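Acetyltransferase, GNAT family (Streptococcus pneumoniae, PDB 2ATR) is of unknown specific function but, as a GNAT-family protein, probably transfers an acetyl group from acetyl-CoA to an unidentified substrate. Local coordinates at residues M1-Q7 / V43-D49; D14-Y19 / V53-R58; G63-V69 / E97-L103; V69-V74 / S86-E90. Residue numbers count along the deposited sequence, not the author numbering.

Overall arrangement
The four contacts are built around a single mixed sheet. Interaction 1 pairs edge strand 2-7 with strand 43-49, and interaction 3 adds strand 100-102 to strand 66-74 at the other edge; both are backbone ladders, the first antiparallel and partly buried, the second parallel and at the surface. Interactions 2 and 4 are buried helix-on-sheet packings. In interaction 2 a kinked stretch of helix lies across strand 52-61, with one histidine hydrogen bond; interaction 4 is wholly apolar. Ala-47 ties interaction 1 to interaction 2 through the neighbouring strand, Asp-71 joins interactions 2 and 4, and Val-69 belongs to both 3 and 4, which share a beta-alpha-beta unit.

Interaction 1 (M1-Q7 / V43-D49); sequences MITIKKQ and VIYLALD
This antiparallel ladder joins the N-terminal edge strand of the GNAT sheet, 2-7, to strand 43-49, with axes 4.5 Å apart at 155°. Thr-3 with Leu-48 and Lys-5 with Leu-46 are hydrogen-bonded pairs: Thr-3 N to Leu-48 O 2.8 Å, Leu-48 N to Thr-3 O 2.8 Å, Lys-5 N to Leu-46 O 3.0 Å, Leu-46 N to Lys-5 O 2.8 Å. Ile-4 with Ala-47 and Lys-6 with Tyr-45 are non-hydrogen-bonded pairs, their side chains on the face covered by helix 83-92. There Ile-4 (m, m) folds so that CD1 lies 4.0 Å from CB of the small Ala-47, and its CG2 is 3.8 Å from Tyr-45 CD1. Tyr-45 (chi1 m) sends its hydroxyl to Asn-94. Leu-46 (mt) points to the opposite face, its CD1 3.6 Å from Gln-7 NE2. Lys-6 suits an exposed edge: extended (chi1 to chi3 t), its aliphatic chain covers the tyrosine ring in a CH-pi contact, with CG 4.0 Å from the Tyr-45 ring centroid.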
loop_
_atom_site.group_PDB
_atom_site.type_symbol
_atom_site.label_atom_id
_atom_site.label_comp_id
_atom_site.label_asym_id
_atom_site.label_seq_id
_atom_site.Cartn_x
_atom_site.Cartn_y
_atom_site.Cartn_z
HETATM N N MSE A 1 17.231 -3.546 -12.583
HETATM C CA MSE A 1 17.129 -4.548 -11.483
HETATM C C MSE A 1 15.670 -4.823 -11.098
HETATM O O MSE A 1 15.205 -5.975 -11.197
HETATM C CB MSE A 1 17.923 -4.084 -10.270
HETATM C CG MSE A 1 18.695 -5.218 -9.598
HETATM SE SE MSE A 1 19.555 -4.436 -8.008
HETATM C CE MSE A 1 21.504 -3.938 -8.780
ATOM N N ILE A 2 14.945 -3.780 -10.674
ATOM C CA ILE A 2 13.550 -3.967 -10.214
ATOM C C ILE A 2 12.477 -3.563 -11.220
ATOM O O ILE A 2 12.543 -2.515 -11.821
ATOM C CB ILE A 2 13.252 -3.348 -8.799
ATOM C CG1 ILE A 2 13.855 -4.234 -7.687
ATOM C CG2 ILE A 2 11.752 -3.261 -8.557
ATOM C CD1 ILE A 2 15.215 -3.840 -7.274
ATOM N N THR A 3 11.495 -4.429 -11.361
ATOM C CA THR A 3 10.392 -4.248 -12.256
ATOM C C THR A 3 9.163 -3.877 -11.440
ATOM O O THR A 3 8.871 -4.483 -10.416
ATOM C CB THR A 3 10.115 -5.562 -13.046
ATOM O OG1 THR A 3 11.293 -5.912 -13.775
ATOM C CG2 THR A 3 8.993 -5.380 -14.019
ATOM N N ILE A 4 8.454 -2.873 -11.906
ATOM C CA ILE A 4 7.158 -2.539 -11.313
ATOM C C ILE A 4 6.116 -2.932 -12.342
ATOM O O ILE A 4 6.104 -2.384 -13.469
ATOM C CB ILE A 4 7.056 -1.050 -10.886
ATOM C CG1 ILE A 4 8.261 -0.593 -10.003
ATOM C CG2 ILE A 4 5.646 -0.711 -10.309
ATOM C CD1 ILE A 4 8.474 -1.304 -8.627
ATOM N N LYS A 5 5.277 -3.895 -11.951
ATOM C CA LYS A 5 4.251 -4.475 -12.813
ATOM C C LYS A 5 2.848 -4.418 -12.216
ATOM O O LYS A 5 2.597 -4.889 -11.076
ATOM C CB LYS A 5 4.610 -5.916 -13.211
ATOM C CG LYS A 5 5.399 -5.971 -14.528
ATOM C CD LYS A 5 5.933 -7.384 -14.856
ATOM C CE LYS A 5 6.748 -7.398 -16.191
ATOM N NZ LYS A 5 5.968 -7.924 -17.352
ATOM N N LYS A 6 1.948 -3.792 -12.983
ATOM C CA LYS A 6 0.523 -3.822 -12.723
ATOM C C LYS A 6 -0.015 -5.217 -12.868
ATOM O O LYS A 6 0.264 -5.898 -13.852
ATOM C CB LYS A 6 -0.237 -2.917 -13.695
ATOM C CG LYS A 6 -1.594 -2.582 -13.201
ATOM C CD LYS A 6 -2.195 -1.474 -14.066
ATOM C CE LYS A 6 -3.602 -1.157 -13.633
ATOM N NZ LYS A 6 -4.457 -2.363 -13.638
ATOM N N GLN A 7 -0.861 -5.586 -11.913
ATOM C CA GLN A 7 -1.451 -6.910 -11.790
ATOM C C GLN A 7 -2.967 -6.870 -11.886
ATOM O O GLN A 7 -3.602 -6.054 -11.206
ATOM C CB GLN A 7 -1.093 -7.437 -10.406
ATOM C CG GLN A 7 -0.831 -8.885 -10.358
ATOM C CD GLN A 7 0.488 -9.284 -10.990
ATOM O OE1 GLN A 7 0.675 -10.462 -11.319
ATOM N NE2 GLN A 7 1.412 -8.319 -11.155
ATOM N N VAL A 43 -6.553 -1.519 -7.485
ATOM C CA VAL A 43 -5.321 -1.741 -8.212
ATOM C C VAL A 43 -4.299 -2.453 -7.339
ATOM O O VAL A 43 -4.240 -2.226 -6.138
ATOM C CB VAL A 43 -4.743 -0.423 -8.774
ATOM C CG1 VAL A 43 -3.754 0.204 -7.835
ATOM C CG2 VAL A 43 -4.145 -0.637 -10.124
ATOM N N ILE A 44 -3.502 -3.314 -7.962
ATOM C CA ILE A 44 -2.311 -3.886 -7.339
ATOM C C ILE A 44 -1.110 -3.816 -8.264
ATOM O O ILE A 44 -1.201 -4.196 -9.411
ATOM C CB ILE A 44 -2.562 -5.334 -6.908
ATOM C CG1 ILE A 44 -3.677 -5.408 -5.877
ATOM C CG2 ILE A 44 -1.299 -5.962 -6.379
ATOM C CD1 ILE A 44 -4.323 -6.739 -5.797
ATOM N N TYR A 45 0.006 -3.328 -7.748
ATOM C CA TYR A 45 1.294 -3.432 -8.426
ATOM C C TYR A 45 2.250 -4.307 -7.617
ATOM O O TYR A 45 2.233 -4.268 -6.398
ATOM C CB TYR A 45 1.909 -2.043 -8.644
ATOM C CG TYR A 45 1.234 -1.204 -9.716
ATOM C CD1 TYR A 45 1.857 -0.955 -10.921
ATOM C CD2 TYR A 45 -0.019 -0.666 -9.515
ATOM C CE1 TYR A 45 1.253 -0.213 -11.882
ATOM C CE2 TYR A 45 -0.630 0.074 -10.468
ATOM C CZ TYR A 45 0.005 0.303 -11.656
ATOM O OH TYR A 45 -0.607 1.059 -12.612
ATOM N N LEU A 46 3.079 -5.089 -8.304
ATOM C CA LEU A 46 4.153 -5.835 -7.636
ATOM C C LEU A 46 5.504 -5.274 -8.010
ATOM O O LEU A 46 5.658 -4.718 -9.113
ATOM C CB LEU A 46 4.124 -7.322 -7.991
ATOM C CG LEU A 46 2.794 -7.999 -7.720
ATOM C CD1 LEU A 46 2.917 -9.466 -8.122
ATOM C CD2 LEU A 46 2.433 -7.850 -6.211
ATOM N N ALA A 47 6.459 -5.393 -7.083
ATOM C CA ALA A 47 7.857 -5.135 -7.331
ATOM C C ALA A 47 8.539 -6.491 -7.519
ATOM O O ALA A 47 8.320 -7.416 -6.705
ATOM C CB ALA A 47 8.475 -4.410 -6.155
ATOM N N LEU A 48 9.299 -6.610 -8.621
ATOM C CA LEU A 48 9.941 -7.879 -9.029
ATOM C C LEU A 48 11.424 -7.696 -9.206
ATOM O O LEU A 48 11.879 -6.747 -9.847
ATOM C CB LEU A 48 9.363 -8.403 -10.354
ATOM C CG LEU A 48 8.187 -9.339 -10.058
ATOM C CD1 LEU A 48 6.847 -8.648 -10.138
ATOM C CD2 LEU A 48 8.243 -10.511 -11.004
ATOM N N ASP A 49 12.173 -8.642 -8.673
ATOM C CA ASP A 49 13.605 -8.688 -8.840
ATOM C C ASP A 49 13.777 -9.937 -9.708
ATOM O O ASP A 49 13.765 -11.081 -9.178
ATOM C CB ASP A 49 14.273 -8.902 -7.462
ATOM C CG ASP A 49 15.800 -9.060 -7.571
ATOM O OD1 ASP A 49 16.338 -8.863 -8.686
ATOM O OD2 ASP A 49 16.452 -9.331 -6.545
#

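Interaction 2 (D14-Y19 / V53-R58); sequences DVLHLY and VVGLIR
A kinked stretch of helix 12-20 lies across strand 52-61, residues 14-19 crossing 53-58 at -74° with axes 8.3 Å apart, helix-on-sheet packing on one face of the GNAT sheet. Leu-18 N reaches back to Val-15 O at 2.8 Å. Leu-18 (mt) is the main bump, pointing toward the strand. Its CD1 fills a hollow bounded by Val-53 CG1 (3.8 Å) and Leu-56 CB (3.4 Å) and rests on the backbone at Gly-55 C (3.7 Å), and its CD2 lies 3.7 Å from Val-54 C. Val-54 and Gly-55 form a classic beta bulge opposite Ala-47. Leu-56 in turn projects between Val-15 and Tyr-19, with its CD1 3.7 Å from Val-15 CG1 and 4.1 Å from Tyr-19 CE2. Beside this packing His-17, chi1 p, gives an NE2 to Val-53 O hydrogen bond of 2.8 Å. Chemically, NE2 of His-17 must carry a proton, while the Tyr-19 hydroxyl and Arg-58 NE converge on Asp-71, whose carboxylate balances the arginine's buried charge.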
loop_
_atom_site.group_PDB
_atom_site.type_symbol
_atom_site.label_atom_id
_atom_site.label_comp_id
_atom_site.label_asym_id
_atom_site.label_seq_id
_atom_site.Cartn_x
_atom_site.Cartn_y
_atom_site.Cartn_z
ATOM N N ASP A 14 0.987 -16.340 -4.332
ATOM C CA ASP A 14 2.114 -15.613 -4.943
ATOM C C ASP A 14 2.586 -14.427 -4.089
ATOM O O ASP A 14 3.701 -13.927 -4.270
ATOM C CB ASP A 14 1.780 -15.166 -6.380
ATOM C CG ASP A 14 1.208 -16.332 -7.260
ATOM O OD1 ASP A 14 1.708 -17.491 -7.151
ATOM O OD2 ASP A 14 0.236 -16.090 -8.036
ATOM N N VAL A 15 1.754 -13.968 -3.154
ATOM C CA VAL A 15 2.147 -12.803 -2.338
ATOM C C VAL A 15 2.179 -13.042 -0.825
ATOM O O VAL A 15 2.580 -12.157 -0.075
ATOM C CB VAL A 15 1.266 -11.588 -2.614
ATOM C CG1 VAL A 15 1.507 -11.102 -4.072
ATOM C CG2 VAL A 15 -0.207 -11.939 -2.339
ATOM N N LEU A 16 1.774 -14.229 -0.398
ATOM C CA LEU A 16 1.656 -14.519 1.044
ATOM C C LEU A 16 2.969 -14.338 1.758
ATOM O O LEU A 16 2.995 -13.837 2.883
ATOM C CB LEU A 16 1.095 -15.915 1.292
ATOM C CG LEU A 16 0.720 -16.278 2.743
ATOM C CD1 LEU A 16 -0.355 -15.370 3.310
ATOM C CD2 LEU A 16 0.285 -17.735 2.803
ATOM N N HIS A 17 4.067 -14.708 1.110
ATOM C CA HIS A 17 5.406 -14.440 1.666
ATOM C C HIS A 17 5.642 -12.961 2.027
ATOM O O HIS A 17 6.351 -12.640 2.973
ATOM C CB HIS A 17 6.524 -14.986 0.738
ATOM C CG HIS A 17 6.694 -14.216 -0.538
ATOM N ND1 HIS A 17 5.776 -14.278 -1.556
ATOM C CD2 HIS A 17 7.692 -13.402 -0.967
ATOM C CE1 HIS A 17 6.170 -13.486 -2.539
ATOM N NE2 HIS A 17 7.336 -12.955 -2.211
ATOM N N LEU A 18 5.054 -12.041 1.265
ATOM C CA LEU A 18 5.210 -10.608 1.587
ATOM C C LEU A 18 4.481 -10.246 2.921
ATOM O O LEU A 18 5.034 -9.585 3.774
ATOM C CB LEU A 18 4.639 -9.762 0.448
ATOM C CG LEU A 18 5.314 -9.813 -0.929
ATOM C CD1 LEU A 18 4.608 -8.857 -1.898
ATOM C CD2 LEU A 18 6.731 -9.467 -0.793
ATOM N N TYR A 19 3.235 -10.669 3.040
ATOM C CA TYR A 19 2.431 -10.441 4.265
ATOM C C TYR A 19 3.047 -11.173 5.473
ATOM O O TYR A 19 3.221 -10.554 6.536
ATOM C CB TYR A 19 0.974 -10.827 4.052
ATOM C CG TYR A 19 0.262 -9.961 3.046
ATOM C CD1 TYR A 19 -0.363 -8.747 3.431
ATOM C CD2 TYR A 19 0.202 -10.344 1.695
ATOM C CE1 TYR A 19 -1.030 -7.937 2.476
ATOM C CE2 TYR A 19 -0.447 -9.551 0.758
ATOM C CZ TYR A 19 -1.060 -8.342 1.153
ATOM O OH TYR A 19 -1.694 -7.597 0.190
ATOM N N VAL A 53 9.125 -12.027 -6.418
ATOM C CA VAL A 53 8.148 -10.976 -5.910
ATOM C C VAL A 53 8.697 -10.376 -4.598
ATOM O O VAL A 53 8.878 -11.085 -3.608
ATOM C CB VAL A 53 6.730 -11.555 -5.717
ATOM C CG1 VAL A 53 5.708 -10.474 -5.145
ATOM C CG2 VAL A 53 6.212 -12.155 -7.036
ATOM N N VAL A 54 9.096 -9.116 -4.635
ATOM C CA VAL A 54 9.783 -8.498 -3.484
ATOM C C VAL A 54 8.959 -7.339 -2.833
ATOM O O VAL A 54 9.326 -6.827 -1.803
ATOM C CB VAL A 54 11.322 -8.174 -3.749
ATOM C CG1 VAL A 54 12.027 -9.433 -4.341
ATOM C CG2 VAL A 54 11.612 -6.934 -4.667
ATOM N N GLY A 55 7.842 -6.956 -3.442
ATOM C CA GLY A 55 7.112 -5.759 -2.961
ATOM C C GLY A 55 5.737 -5.776 -3.537
ATOM O O GLY A 55 5.516 -6.423 -4.574
ATOM N N LEU A 56 4.789 -5.126 -2.838
ATOM C CA LEU A 56 3.412 -5.039 -3.281
ATOM C C LEU A 56 2.828 -3.675 -2.835
ATOM O O LEU A 56 3.202 -3.154 -1.787
ATOM C CB LEU A 56 2.580 -6.224 -2.718
ATOM C CG LEU A 56 1.045 -6.282 -2.812
ATOM C CD1 LEU A 56 0.527 -7.741 -2.808
ATOM C CD2 LEU A 56 0.401 -5.452 -1.638
ATOM N N ILE A 57 1.963 -3.108 -3.654
ATOM C CA ILE A 57 1.079 -1.984 -3.210
ATOM C C ILE A 57 -0.331 -2.373 -3.586
ATOM O O ILE A 57 -0.541 -2.997 -4.624
ATOM C CB ILE A 57 1.494 -0.571 -3.730
ATOM C CG1 ILE A 57 0.594 0.581 -3.103
ATOM C CG2 ILE A 57 1.446 -0.551 -5.283
ATOM C CD1 ILE A 57 1.181 2.016 -3.407
ATOM N N ARG A 58 -1.287 -2.083 -2.706
ATOM C CA ARG A 58 -2.669 -2.392 -2.937
ATOM C C ARG A 58 -3.537 -1.189 -2.510
ATOM O O ARG A 58 -3.521 -0.717 -1.355
ATOM C CB ARG A 58 -3.090 -3.636 -2.142
ATOM C CG ARG A 58 -4.445 -4.144 -2.428
ATOM C CD ARG A 58 -4.648 -5.548 -1.858
ATOM N NE ARG A 58 -4.874 -5.573 -0.405
ATOM C CZ ARG A 58 -6.031 -5.361 0.214
ATOM N NH1 ARG A 58 -7.136 -4.960 -0.434
ATOM N NH2 ARG A 58 -6.081 -5.502 1.523
#

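Interaction 3 (G63-V69 / E97-L103); sequences GFSSVFV and EAYQVQL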
loop_
_atom_site.group_PDB
_atom_site.type_symbol
_atom_site.label_atom_id
_atom_site.label_comp_id
_atom_site.label_asym_id
_atom_site.label_seq_id
_atom_site.Cartn_x
_atom_site.Cartn_y
_atom_site.Cartn_z
ATOM N N GLY A 63 -12.447 4.853 -5.979
ATOM C CA GLY A 63 -11.647 5.184 -7.128
ATOM C C GLY A 63 -11.965 6.552 -7.705
ATOM O O GLY A 63 -11.347 6.969 -8.691
ATOM N N PHE A 64 -12.894 7.269 -7.086
ATOM C CA PHE A 64 -13.317 8.587 -7.615
ATOM C C PHE A 64 -13.296 9.642 -6.561
ATOM O O PHE A 64 -12.575 10.629 -6.680
ATOM C CB PHE A 64 -14.731 8.514 -8.274
ATOM C CG PHE A 64 -14.759 7.725 -9.544
ATOM C CD1 PHE A 64 -14.374 8.329 -10.754
ATOM C CD2 PHE A 64 -15.166 6.392 -9.548
ATOM C CE1 PHE A 64 -14.377 7.604 -11.972
ATOM C CE2 PHE A 64 -15.210 5.654 -10.762
ATOM C CZ PHE A 64 -14.808 6.261 -11.981
ATOM N N SER A 65 -14.110 9.479 -5.527
ATOM C CA SER A 65 -14.046 10.407 -4.382
ATOM C C SER A 65 -12.974 10.017 -3.359
ATOM O O SER A 65 -12.444 10.897 -2.663
ATOM C CB SER A 65 -15.381 10.560 -3.676
ATOM O OG SER A 65 -16.380 10.883 -4.647
ATOM N N SER A 66 -12.685 8.710 -3.268
ATOM C CA SER A 66 -11.804 8.184 -2.217
ATOM C C SER A 66 -11.003 6.978 -2.674
ATOM O O SER A 66 -11.560 6.012 -3.239
ATOM C CB SER A 66 -12.582 7.808 -0.964
ATOM O OG SER A 66 -13.397 6.678 -1.257
ATOM N N VAL A 67 -9.698 7.077 -2.419
ATOM C CA VAL A 67 -8.704 6.058 -2.644
ATOM C C VAL A 67 -7.847 5.929 -1.346
ATOM O O VAL A 67 -7.526 6.924 -0.689
ATOM C CB VAL A 67 -7.820 6.390 -3.859
ATOM C CG1 VAL A 67 -6.634 5.346 -4.007
ATOM C CG2 VAL A 67 -8.678 6.438 -5.189
ATOM N N PHE A 68 -7.568 4.705 -0.938
ATOM C CA PHE A 68 -6.788 4.470 0.307
ATOM C C PHE A 68 -5.633 3.561 -0.067
ATOM O O PHE A 68 -5.853 2.576 -0.796
ATOM C CB PHE A 68 -7.654 3.843 1.410
ATOM C CG PHE A 68 -8.852 4.701 1.799
ATOM C CD1 PHE A 68 -8.745 5.637 2.830
ATOM C CD2 PHE A 68 -10.049 4.632 1.067
ATOM C CE1 PHE A 68 -9.835 6.434 3.203
ATOM C CE2 PHE A 68 -11.115 5.449 1.400
ATOM C CZ PHE A 68 -11.007 6.342 2.490
ATOM N N VAL A 69 -4.440 3.897 0.411
ATOM C CA VAL A 69 -3.245 3.061 0.202
ATOM C C VAL A 69 -3.356 2.009 1.298
ATOM O O VAL A 69 -3.074 2.279 2.476
ATOM C CB VAL A 69 -1.859 3.826 0.322
ATOM C CG1 VAL A 69 -0.681 2.787 0.197
ATOM C CG2 VAL A 69 -1.682 4.882 -0.780
ATOM N N GLU A 97 -6.617 12.368 -10.023
ATOM C CA GLU A 97 -7.753 13.274 -9.864
ATOM C C GLU A 97 -8.764 12.773 -8.796
ATOM O O GLU A 97 -9.756 13.451 -8.570
ATOM C CB GLU A 97 -8.462 13.523 -11.228
ATOM C CG GLU A 97 -7.463 13.745 -12.385
ATOM C CD GLU A 97 -7.878 14.854 -13.365
ATOM O OE1 GLU A 97 -9.092 14.945 -13.696
ATOM O OE2 GLU A 97 -6.976 15.636 -13.811
ATOM N N ALA A 98 -8.506 11.632 -8.144
ATOM C CA ALA A 98 -9.391 11.166 -7.036
ATOM C C ALA A 98 -9.497 12.280 -6.028
ATOM O O ALA A 98 -8.504 12.908 -5.690
ATOM C CB ALA A 98 -8.875 9.861 -6.340
ATOM N N TYR A 99 -10.697 12.549 -5.567
ATOM C CA TYR A 99 -10.927 13.670 -4.645
ATOM C C TYR A 99 -10.026 13.685 -3.385
ATOM O O TYR A 99 -9.305 14.669 -3.123
ATOM C CB TYR A 99 -12.452 13.916 -4.354
ATOM C CG TYR A 99 -12.641 15.140 -3.465
ATOM C CD1 TYR A 99 -12.424 16.431 -3.957
ATOM C CD2 TYR A 99 -12.960 14.995 -2.119
ATOM C CE1 TYR A 99 -12.542 17.557 -3.119
ATOM C CE2 TYR A 99 -13.060 16.121 -1.270
ATOM C CZ TYR A 99 -12.845 17.377 -1.791
ATOM O OH TYR A 99 -12.965 18.471 -0.961
ATOM N N GLN A 100 -10.009 12.587 -2.635
ATOM C CA GLN A 100 -9.117 12.468 -1.473
ATOM C C GLN A 100 -8.369 11.174 -1.552
ATOM O O GLN A 100 -8.952 10.120 -1.880
ATOM C CB GLN A 100 -9.886 12.498 -0.150
ATOM C CG GLN A 100 -10.509 13.837 0.104
ATOM C CD GLN A 100 -11.235 13.866 1.405
ATOM O OE1 GLN A 100 -12.172 13.085 1.646
ATOM N NE2 GLN A 100 -10.808 14.758 2.271
ATOM N N VAL A 101 -7.066 11.242 -1.271
ATOM C CA VAL A 101 -6.294 10.014 -1.194
ATOM C C VAL A 101 -5.646 9.983 0.193
ATOM O O VAL A 101 -5.013 10.963 0.598
ATOM C CB VAL A 101 -5.256 9.936 -2.312
ATOM C CG1 VAL A 101 -4.445 8.677 -2.151
ATOM C CG2 VAL A 101 -5.968 9.957 -3.718
ATOM N N GLN A 102 -5.836 8.872 0.917
ATOM C CA GLN A 102 -5.381 8.766 2.285
ATOM C C GLN A 102 -4.710 7.439 2.585
ATOM O O GLN A 102 -4.723 6.531 1.768
ATOM C CB GLN A 102 -6.549 8.989 3.262
ATOM C CG GLN A 102 -7.181 10.360 3.152
ATOM C CD GLN A 102 -8.277 10.539 4.159
ATOM O OE1 GLN A 102 -8.027 10.630 5.339
ATOM N NE2 GLN A 102 -9.487 10.552 3.701
ATOM N N LEU A 103 -4.149 7.339 3.785
ATOM C CA LEU A 103 -3.466 6.123 4.262
ATOM C C LEU A 103 -3.372 6.310 5.783
ATOM O O LEU A 103 -3.578 7.444 6.324
ATOM C CB LEU A 103 -2.082 5.919 3.615
ATOM C CG LEU A 103 -0.930 6.935 3.772
ATOM C CD1 LEU A 103 -0.055 6.667 5.030
ATOM C CD2 LEU A 103 -0.051 6.835 2.560
HETATM O O HOH W 1 -9.520 8.923 0.758
#
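Five backbone hydrogen bonds hold this parallel pair, the two strands of a beta-alpha-beta unit whose crossover is helix 83-92. Tyr-99 N to Phe-64 O (2.9 Å) precedes the ladder, which opens with Gln-100 N to Ser-65 O (3.0 Å). It continues with Val-67 N to Gln-100 O (3.2 Å), Gln-102 N to Val-67 O (3.0 Å) and Val-69 N to Gln-102 O (3.0 Å), the alternation expected of parallel strands, here 16° apart. Ser-66, Phe-68, Gln-100 and Gln-102 share a mixed outer face, where long glutamines can meet solvent and Phe-68 CD1 packs 4.0 Å from the aliphatic CB of Gln-102. On the face toward helix 83-92, beta-branched Val-67 and Val-69, suited to extended backbone, are buried: Val-67 CG2 packs 3.6 Å from Ala-98 CB, and Val-69 CB 3.9 Å from Leu-103 CB. In GNAT relatives, the corresponding strands splay apart farther along to admit acetyl-CoA. A water donates to Val-67 O at 3.2 Å and weakly accepts from Gln-102 NE2 at 3.4 Å.

Interaction 4 (V69-V74 / S86-E90); sequences VQDLIV and SLMKE
Strand 66-74 and helix 83-92 are the first two elements of the GNAT beta-alpha-beta unit, and the loop between them and the start of the helix carry the Q-x-x-G-x-G sequence that in relatives binds the pyrophosphate of acetyl-CoA. Residues 69-74 are extended except at Gln-70, whose psi of -51° makes a classic bulge with Asp-71 opposite Arg-58; a bulge in this strand recurs in the family. Residues 86-90 are regular helix, with Glu-90 N bonded to Ser-86 O at 3.0 Å. The strand and helix run at 145° to one another, axes 10.0 Å apart, and Leu-72 and Leu-87 have the nearest CA atoms, 8.0 Å.

No hydrogen bond crosses this interface; the gap is filled mainly by side chains. Leu-72 (chi1 t, chi2 p) points at the helix, with CD1 3.9 Å from Leu-87 CD1 and CD2 3.8 Å from Met-88 CG. Leu-87 (mt) also brings CD1 to 4.3 Å from Val-74 CG2. Met-88, present as selenomethionine, coils (m, m, m) so that SE comes 4.0 Å from Val-69 CG2. Branched aliphatic chains suit such an apolar interface, and the flexible methionine side chain adapts to the space beside them.

Around this core, Met-88 also touches Ile-57 of strand 52-61, helix 109-117 covers Leu-72 and Met-88 through Phe-114 and Tyr-115, and Ile-4 of strand 2-7 packs against Leu-87.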
loop_
_atom_site.group_PDB
_atom_site.type_symbol
_atom_site.label_atom_id
_atom_site.label_comp_id
_atom_site.label_asym_id
_atom_site.label_seq_id
_atom_site.Cartn_x
_atom_site.Cartn_y
_atom_site.Cartn_z
ATOM N N VAL A 69 -4.440 3.897 0.411
ATOM C CA VAL A 69 -3.245 3.061 0.202
ATOM C C VAL A 69 -3.356 2.009 1.298
ATOM O O VAL A 69 -3.074 2.279 2.476
ATOM C CB VAL A 69 -1.859 3.826 0.322
ATOM C CG1 VAL A 69 -0.681 2.787 0.197
ATOM C CG2 VAL A 69 -1.682 4.882 -0.780
ATOM N N GLN A 70 -3.879 0.843 0.936
ATOM C CA GLN A 70 -4.212 -0.173 1.940
ATOM C C GLN A 70 -2.990 -1.016 2.363
ATOM O O GLN A 70 -2.697 -1.134 3.567
ATOM C CB GLN A 70 -5.361 -1.019 1.427
ATOM C CG GLN A 70 -5.762 -2.218 2.312
ATOM C CD GLN A 70 -6.096 -1.806 3.756
ATOM O OE1 GLN A 70 -6.524 -0.689 4.010
ATOM N NE2 GLN A 70 -5.848 -2.697 4.695
ATOM N N ASP A 71 -2.250 -1.568 1.405
ATOM C CA ASP A 71 -1.003 -2.324 1.722
ATOM C C ASP A 71 0.123 -1.698 0.951
ATOM O O ASP A 71 -0.032 -1.383 -0.253
ATOM C CB ASP A 71 -1.066 -3.833 1.337
ATOM C CG ASP A 71 -2.198 -4.592 2.009
ATOM O OD1 ASP A 71 -2.522 -4.334 3.196
ATOM O OD2 ASP A 71 -2.755 -5.491 1.345
ATOM N N LEU A 72 1.231 -1.451 1.625
ATOM C CA LEU A 72 2.490 -1.145 0.972
ATOM C C LEU A 72 3.595 -1.976 1.639
ATOM O O LEU A 72 3.940 -1.750 2.819
ATOM C CB LEU A 72 2.841 0.334 1.059
ATOM C CG LEU A 72 4.136 0.800 0.380
ATOM C CD1 LEU A 72 4.112 0.460 -1.130
ATOM C CD2 LEU A 72 4.382 2.304 0.572
ATOM N N ILE A 73 4.137 -2.929 0.898
ATOM C CA ILE A 73 5.087 -3.880 1.486
ATOM C C ILE A 73 6.285 -3.965 0.584
ATOM O O ILE A 73 6.124 -4.130 -0.625
ATOM C CB ILE A 73 4.492 -5.311 1.636
ATOM C CG1 ILE A 73 3.275 -5.292 2.550
ATOM C CG2 ILE A 73 5.547 -6.283 2.192
ATOM C CD1 ILE A 73 2.485 -6.551 2.543
ATOM N N VAL A 74 7.473 -3.783 1.156
ATOM C CA VAL A 74 8.717 -4.220 0.537
ATOM C C VAL A 74 9.400 -5.213 1.528
ATOM O O VAL A 74 9.360 -5.018 2.768
ATOM C CB VAL A 74 9.656 -3.062 0.213
ATOM C CG1 VAL A 74 10.925 -3.583 -0.511
ATOM C CG2 VAL A 74 8.979 -2.037 -0.671
ATOM N N SER A 86 8.611 3.887 -6.125
ATOM C CA SER A 86 8.200 3.382 -7.400
ATOM C C SER A 86 6.809 2.826 -7.340
ATOM O O SER A 86 6.000 3.174 -8.174
ATOM C CB SER A 86 9.201 2.298 -7.863
ATOM O OG SER A 86 10.466 2.909 -7.960
ATOM N N LEU A 87 6.549 1.958 -6.351
ATOM C CA LEU A 87 5.213 1.344 -6.157
ATOM C C LEU A 87 4.090 2.432 -5.996
ATOM O O LEU A 87 3.057 2.395 -6.681
ATOM C CB LEU A 87 5.235 0.407 -4.958
ATOM C CG LEU A 87 5.944 -0.961 -5.174
ATOM C CD1 LEU A 87 6.003 -1.692 -3.806
ATOM C CD2 LEU A 87 5.170 -1.793 -6.203
HETATM N N MSE A 88 4.378 3.393 -5.132
HETATM C CA MSE A 88 3.513 4.545 -4.853
HETATM C C MSE A 88 3.253 5.391 -6.121
HETATM O O MSE A 88 2.110 5.707 -6.467
HETATM C CB MSE A 88 4.146 5.381 -3.703
HETATM C CG MSE A 88 3.905 4.792 -2.254
HETATM SE SE MSE A 88 2.210 4.959 -1.592
HETATM C CE MSE A 88 2.276 6.744 -1.213
ATOM N N LYS A 89 4.317 5.751 -6.826
ATOM C CA LYS A 89 4.175 6.593 -8.042
ATOM C C LYS A 89 3.395 5.917 -9.150
ATOM O O LYS A 89 2.485 6.548 -9.723
ATOM C CB LYS A 89 5.534 7.136 -8.512
ATOM C CG LYS A 89 6.179 8.097 -7.499
ATOM C CD LYS A 89 7.652 8.443 -7.872
ATOM C CE LYS A 89 8.318 9.274 -6.822
ATOM N NZ LYS A 89 7.505 10.480 -6.405
ATOM N N GLU A 90 3.651 4.633 -9.406
ATOM C CA GLU A 90 2.828 3.887 -10.402
ATOM C C GLU A 90 1.368 3.652 -10.019
ATOM O O GLU A 90 0.459 3.843 -10.856
ATOM C CB GLU A 90 3.434 2.545 -10.799
ATOM C CG GLU A 90 4.843 2.647 -11.408
ATOM C CD GLU A 90 4.893 3.536 -12.661
ATOM O OE1 GLU A 90 3.934 3.504 -13.465
ATOM O OE2 GLU A 90 5.890 4.285 -12.826
#